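Long-range contact in lipoate-protein ligase 1 (Plasmodium falciparum, PDB 5T8U), which belongs to the lipoate-protein ligase family, pairing a ligase A/B-type catalytic domain that holds lipoic acid with a smaller C-terminal domain: residues A[281-293]-A[348-360]. Sequence-based numbering, arbitrary orientation.
Sequences HIWKQFTFGKLEL and NYLDEVRSWILQE
With CG turned anti to the backbone N (chi1 169°), Trp356 sends its indole from the helix onto the hairpin, while Ile282, whose CG1 lies between its own N and carbonyl carbon, brings CD1 over one indole face. Ile282 CD1 stands 4.1 Å from the centroid of the Trp356 six-membered ring, a CH-pi contact. Lys284 covers the opposite face: its CB makes a second CH-pi contact, 3.9 Å from the centroid of the Trp356 five-membered ring, and its extended chain runs on past the pyrrole side. Phe286 points its edge at the face of the indole, offset, the two planes 78° apart and Phe286 CZ 3.7 Å from Trp356 CE3. The indole nitrogen is satisfied from within its own segment, since Trp356 NE1 donates to Glu360 OE2 at 2.8 Å; this bond, tilted from the ring plane, ties the chain end to the indole and should limit its rotation. Near the hairpin turn, Phe288 lies obliquely over Tyr349, planes 33° apart, with Phe288 CD2 above the centre of the tyrosine ring. The carboxylate of Glu352 passes beside both phenylalanines, its plane steeply inclined to each ring. Deeper in, Val353 CG2 meets Leu291 CD1 at 3.7 Å; farther along the helix, Leu293 CD2 reaches Ile357 CD1 at 3.8 Å. Leu320 of helix 314-321 and Ile307 of strand 302-309 extend this apolar layer. No hydrogen bond joins the two segments; the indole packs on side chains and on the Trp283 peptide, where Trp283 C lies 3.2 Å from Trp356 CZ2. This is a C-terminal helix laid across a beta hairpin of an antiparallel three-stranded sheet, in the alpha+beta C-terminal domain of a lipoate-protein ligase.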
loop_
_atom_site.group_PDB
_atom_site.type_symbol
_atom_site.label_atom_id
_atom_site.label_comp_id
_atom_site.label_asym_id
_atom_site.label_seq_id
_atom_site.Cartn_x
_atom_site.Cartn_y
_atom_site.Cartn_z
ATOM N N HIS A 281 -17.354 -12.070 -18.471
ATOM C CA HIS A 281 -16.056 -11.661 -17.945
ATOM C C HIS A 281 -15.222 -11.074 -19.074
ATOM O O HIS A 281 -14.983 -11.747 -20.080
ATOM C CB HIS A 281 -15.337 -12.851 -17.303
ATOM C CG HIS A 281 -13.850 -12.695 -17.228
ATOM N ND1 HIS A 281 -13.241 -11.576 -16.701
ATOM C CD2 HIS A 281 -12.849 -13.525 -17.607
ATOM C CE1 HIS A 281 -11.930 -11.722 -16.763
ATOM N NE2 HIS A 281 -11.665 -12.896 -17.308
ATOM N N ILE A 282 -14.780 -9.826 -18.904
ATOM C CA ILE A 282 -13.909 -9.161 -19.864
ATOM C C ILE A 282 -12.641 -8.730 -19.134
ATOM O O ILE A 282 -12.591 -8.685 -17.903
ATOM C CB ILE A 282 -14.596 -7.957 -20.547
ATOM C CG1 ILE A 282 -14.846 -6.821 -19.545
ATOM C CG2 ILE A 282 -15.911 -8.405 -21.187
ATOM C CD1 ILE A 282 -15.374 -5.545 -20.177
ATOM N N TRP A 283 -11.604 -8.416 -19.908
ATOM C CA TRP A 283 -10.316 -8.097 -19.307
ATOM C C TRP A 283 -9.428 -7.391 -20.321
ATOM O O TRP A 283 -9.610 -7.527 -21.535
ATOM C CB TRP A 283 -9.625 -9.362 -18.784
ATOM C CG TRP A 283 -9.153 -10.279 -19.873
ATOM C CD1 TRP A 283 -7.864 -10.484 -20.271
ATOM C CD2 TRP A 283 -9.968 -11.114 -20.708
ATOM N NE1 TRP A 283 -7.825 -11.395 -21.299
ATOM C CE2 TRP A 283 -9.104 -11.796 -21.586
ATOM C CE3 TRP A 283 -11.342 -11.351 -20.797
ATOM C CZ2 TRP A 283 -9.569 -12.699 -22.540
ATOM C CZ3 TRP A 283 -11.804 -12.247 -21.746
ATOM C CH2 TRP A 283 -10.919 -12.910 -22.604
ATOM N N LYS A 284 -8.459 -6.636 -19.803
ATOM C CA LYS A 284 -7.452 -5.998 -20.642
ATOM C C LYS A 284 -6.272 -5.593 -19.771
ATOM O O LYS A 284 -6.401 -5.429 -18.556
ATOM C CB LYS A 284 -8.011 -4.774 -21.378
ATOM C CG LYS A 284 -7.158 -4.319 -22.558
ATOM C CD LYS A 284 -7.468 -2.896 -22.983
ATOM C CE LYS A 284 -6.649 -2.502 -24.201
ATOM N NZ LYS A 284 -6.893 -1.093 -24.611
ATOM N N GLN A 285 -5.116 -5.433 -20.411
ATOM C CA GLN A 285 -3.892 -5.001 -19.742
ATOM C C GLN A 285 -3.618 -3.548 -20.115
ATOM O O GLN A 285 -3.299 -3.246 -21.271
ATOM C CB GLN A 285 -2.718 -5.898 -20.130
ATOM C CG GLN A 285 -1.402 -5.521 -19.465
ATOM C CD GLN A 285 -1.485 -5.558 -17.951
ATOM O OE1 GLN A 285 -2.040 -6.490 -17.369
ATOM N NE2 GLN A 285 -0.940 -4.534 -17.305
ATOM N N PHE A 286 -3.740 -2.653 -19.138
ATOM C CA PHE A 286 -3.455 -1.237 -19.326
ATOM C C PHE A 286 -2.078 -0.891 -18.771
ATOM O O PHE A 286 -1.491 -1.637 -17.983
ATOM C CB PHE A 286 -4.517 -0.371 -18.641
ATOM C CG PHE A 286 -5.897 -0.524 -19.216
ATOM C CD1 PHE A 286 -6.326 0.291 -20.251
ATOM C CD2 PHE A 286 -6.770 -1.473 -18.711
ATOM C CE1 PHE A 286 -7.598 0.156 -20.778
ATOM C CE2 PHE A 286 -8.042 -1.612 -19.233
ATOM C CZ PHE A 286 -8.457 -0.796 -20.267
ATOM N N THR A 287 -1.567 0.270 -19.192
ATOM C CA THR A 287 -0.294 0.751 -18.664
ATOM C C THR A 287 -0.340 0.865 -17.147
ATOM O O THR A 287 0.653 0.583 -16.465
ATOM C CB THR A 287 0.063 2.104 -19.284
ATOM O OG1 THR A 287 -1.067 2.982 -19.212
ATOM C CG2 THR A 287 0.493 1.939 -20.735
ATOM N N PHE A 288 -1.484 1.271 -16.599
ATOM C CA PHE A 288 -1.658 1.411 -15.160
ATOM C C PHE A 288 -2.086 0.115 -14.487
ATOM O O PHE A 288 -2.435 0.135 -13.302
ATOM C CB PHE A 288 -2.677 2.514 -14.848
ATOM C CG PHE A 288 -3.910 2.475 -15.710
ATOM C CD1 PHE A 288 -4.890 1.516 -15.509
ATOM C CD2 PHE A 288 -4.088 3.407 -16.717
ATOM C CE1 PHE A 288 -6.021 1.487 -16.305
ATOM C CE2 PHE A 288 -5.214 3.384 -17.512
ATOM C CZ PHE A 288 -6.183 2.423 -17.307
ATOM N N GLY A 289 -2.071 -1.003 -15.203
ATOM C CA GLY A 289 -2.363 -2.298 -14.623
ATOM C C GLY A 289 -3.463 -3.022 -15.372
ATOM O O GLY A 289 -4.115 -2.484 -16.267
ATOM N N LYS A 290 -3.658 -4.275 -14.978
ATOM C CA LYS A 290 -4.675 -5.117 -15.583
ATOM C C LYS A 290 -6.046 -4.811 -14.992
ATOM O O LYS A 290 -6.169 -4.352 -13.853
ATOM C CB LYS A 290 -4.339 -6.595 -15.379
ATOM N N LEU A 291 -7.080 -5.070 -15.788
ATOM C CA LEU A 291 -8.462 -4.860 -15.380
ATOM C C LEU A 291 -9.290 -6.058 -15.815
ATOM O O LEU A 291 -9.176 -6.515 -16.957
ATOM C CB LEU A 291 -9.032 -3.571 -15.986
ATOM C CG LEU A 291 -8.997 -2.335 -15.084
ATOM C CD1 LEU A 291 -9.206 -1.068 -15.898
ATOM C CD2 LEU A 291 -10.051 -2.442 -13.991
ATOM N N GLU A 292 -10.114 -6.559 -14.895
ATOM C CA GLU A 292 -10.986 -7.704 -15.127
ATOM C C GLU A 292 -12.360 -7.380 -14.566
ATOM O O GLU A 292 -12.498 -7.136 -13.362
ATOM C CB GLU A 292 -10.435 -8.970 -14.466
ATOM C CG GLU A 292 -9.285 -9.619 -15.207
ATOM C CD GLU A 292 -8.902 -10.961 -14.615
ATOM O OE1 GLU A 292 -9.334 -11.259 -13.481
ATOM O OE2 GLU A 292 -8.173 -11.721 -15.287
ATOM N N LEU A 293 -13.369 -7.390 -15.432
ATOM C CA LEU A 293 -14.748 -7.130 -15.046
ATOM C C LEU A 293 -15.561 -8.409 -15.167
ATOM O O LEU A 293 -15.550 -9.059 -16.217
ATOM C CB LEU A 293 -15.372 -6.040 -15.920
ATOM C CG LEU A 293 -15.339 -4.621 -15.355
ATOM C CD1 LEU A 293 -13.912 -4.099 -15.296
ATOM C CD2 LEU A 293 -16.225 -3.698 -16.177
ATOM N N ASN A 348 -8.057 10.857 -17.290
ATOM C CA ASN A 348 -7.472 10.180 -18.445
ATOM C C ASN A 348 -7.686 8.673 -18.356
ATOM O O ASN A 348 -8.171 8.044 -19.305
ATOM C CB ASN A 348 -5.981 10.506 -18.546
ATOM C CG ASN A 348 -5.717 11.988 -18.737
ATOM O OD1 ASN A 348 -5.484 12.717 -17.774
ATOM N ND2 ASN A 348 -5.750 12.439 -19.986
ATOM N N TYR A 349 -7.327 8.079 -17.216
ATOM C CA TYR A 349 -7.547 6.649 -17.026
ATOM C C TYR A 349 -9.011 6.287 -17.228
ATOM O O TYR A 349 -9.325 5.280 -17.871
ATOM C CB TYR A 349 -7.080 6.223 -15.633
ATOM C CG TYR A 349 -5.576 6.225 -15.436
ATOM C CD1 TYR A 349 -4.720 6.701 -16.423
ATOM C CD2 TYR A 349 -5.012 5.736 -14.264
ATOM C CE1 TYR A 349 -3.348 6.699 -16.242
ATOM C CE2 TYR A 349 -3.643 5.731 -14.074
ATOM C CZ TYR A 349 -2.816 6.212 -15.066
ATOM O OH TYR A 349 -1.454 6.205 -14.880
ATOM N N LEU A 350 -9.925 7.096 -16.689
ATOM C CA LEU A 350 -11.345 6.809 -16.854
ATOM C C LEU A 350 -11.749 6.864 -18.322
ATOM O O LEU A 350 -12.479 5.991 -18.805
ATOM C CB LEU A 350 -12.180 7.789 -16.029
ATOM C CG LEU A 350 -13.666 7.441 -15.897
ATOM C CD1 LEU A 350 -13.865 6.200 -15.035
ATOM C CD2 LEU A 350 -14.449 8.613 -15.329
ATOM N N ASP A 351 -11.282 7.883 -19.051
ATOM C CA ASP A 351 -11.578 7.966 -20.478
ATOM C C ASP A 351 -11.105 6.715 -21.206
ATOM O O ASP A 351 -11.850 6.122 -21.995
ATOM C CB ASP A 351 -10.932 9.212 -21.084
ATOM C CG ASP A 351 -11.570 10.496 -20.598
ATOM O OD1 ASP A 351 -11.188 11.575 -21.099
ATOM O OD2 ASP A 351 -12.440 10.428 -19.706
ATOM N N GLU A 352 -9.863 6.300 -20.955
ATOM C CA GLU A 352 -9.336 5.111 -21.620
ATOM C C GLU A 352 -10.158 3.873 -21.272
ATOM O O GLU A 352 -10.476 3.061 -22.151
ATOM C CB GLU A 352 -7.869 4.913 -21.237
ATOM C CG GLU A 352 -7.139 3.881 -22.076
ATOM C CD GLU A 352 -5.659 3.809 -21.753
ATOM O OE1 GLU A 352 -5.263 4.282 -20.666
ATOM O OE2 GLU A 352 -4.891 3.284 -22.587
ATOM N N VAL A 353 -10.524 3.720 -19.998
ATOM C CA VAL A 353 -11.257 2.531 -19.575
ATOM C C VAL A 353 -12.639 2.492 -20.220
ATOM O O VAL A 353 -13.079 1.442 -20.701
ATOM C CB VAL A 353 -11.341 2.472 -18.037
ATOM C CG1 VAL A 353 -12.273 1.350 -17.578
ATOM C CG2 VAL A 353 -9.953 2.262 -17.446
ATOM N N ARG A 354 -13.348 3.624 -20.240
ATOM C CA ARG A 354 -14.660 3.645 -20.884
ATOM C C ARG A 354 -14.528 3.374 -22.377
ATOM O O ARG A 354 -15.312 2.608 -22.951
ATOM C CB ARG A 354 -15.361 4.984 -20.631
ATOM C CG ARG A 354 -15.449 5.919 -21.838
ATOM C CD ARG A 354 -16.187 7.203 -21.502
ATOM N NE ARG A 354 -16.171 8.139 -22.624
ATOM C CZ ARG A 354 -17.024 8.113 -23.644
ATOM N NH1 ARG A 354 -16.919 9.009 -24.616
ATOM N NH2 ARG A 354 -17.980 7.196 -23.702
ATOM N N SER A 355 -13.534 3.991 -23.022
ATOM C CA SER A 355 -13.269 3.703 -24.424
ATOM C C SER A 355 -13.010 2.221 -24.643
ATOM O O SER A 355 -13.260 1.702 -25.738
ATOM C CB SER A 355 -12.082 4.532 -24.911
ATOM O OG SER A 355 -11.697 4.149 -26.219
ATOM N N TRP A 356 -12.511 1.522 -23.621
ATOM C CA TRP A 356 -12.345 0.076 -23.728
ATOM C C TRP A 356 -13.674 -0.654 -23.564
ATOM O O TRP A 356 -13.983 -1.573 -24.329
ATOM C CB TRP A 356 -11.342 -0.419 -22.686
ATOM C CG TRP A 356 -11.330 -1.908 -22.567
ATOM C CD1 TRP A 356 -11.121 -2.804 -23.571
ATOM C CD2 TRP A 356 -11.538 -2.679 -21.377
ATOM N NE1 TRP A 356 -11.185 -4.086 -23.085
ATOM C CE2 TRP A 356 -11.441 -4.037 -21.739
ATOM C CE3 TRP A 356 -11.796 -2.354 -20.040
ATOM C CZ2 TRP A 356 -11.591 -5.069 -20.816
ATOM C CZ3 TRP A 356 -11.945 -3.382 -19.124
ATOM C CH2 TRP A 356 -11.842 -4.722 -19.517
ATOM N N ILE A 357 -14.472 -0.259 -22.570
ATOM C CA ILE A 357 -15.710 -0.978 -22.276
ATOM C C ILE A 357 -16.688 -0.855 -23.435
ATOM O O ILE A 357 -17.388 -1.816 -23.777
ATOM C CB ILE A 357 -16.322 -0.472 -20.956
ATOM C CG1 ILE A 357 -15.508 -1.008 -19.774
ATOM C CG2 ILE A 357 -17.798 -0.888 -20.838
ATOM C CD1 ILE A 357 -16.005 -0.576 -18.414
ATOM N N LEU A 358 -16.756 0.321 -24.060
ATOM C CA LEU A 358 -17.685 0.498 -25.172
ATOM C C LEU A 358 -17.342 -0.369 -26.375
ATOM O O LEU A 358 -18.085 -0.340 -27.362
ATOM C CB LEU A 358 -17.734 1.967 -25.591
ATOM C CG LEU A 358 -18.194 2.965 -24.524
ATOM C CD1 LEU A 358 -18.374 4.337 -25.144
ATOM C CD2 LEU A 358 -19.483 2.521 -23.838
ATOM N N GLN A 359 -16.250 -1.128 -26.329
ATOM C CA GLN A 359 -15.916 -2.080 -27.380
ATOM C C GLN A 359 -16.121 -3.525 -26.939
ATOM O O GLN A 359 -15.777 -4.445 -27.687
ATOM C CB GLN A 359 -14.475 -1.858 -27.839
ATOM C CG GLN A 359 -14.286 -0.537 -28.565
ATOM C CD GLN A 359 -12.851 -0.052 -28.555
ATOM O OE1 GLN A 359 -11.975 -0.667 -27.946
ATOM N NE2 GLN A 359 -12.604 1.067 -29.227
ATOM N N GLU A 360 -16.677 -3.741 -25.748
ATOM C CA GLU A 360 -17.029 -5.076 -25.265
ATOM C C GLU A 360 -17.533 -5.001 -23.829
ATOM O O GLU A 360 -18.656 -5.407 -23.533
ATOM C CB GLU A 360 -15.836 -6.030 -25.343
ATOM C CG GLU A 360 -14.560 -5.489 -24.730
ATOM C CD GLU A 360 -13.370 -6.383 -25.006
ATOM O OE1 GLU A 360 -13.378 -7.075 -26.046
ATOM O OE2 GLU A 360 -12.431 -6.401 -24.182
#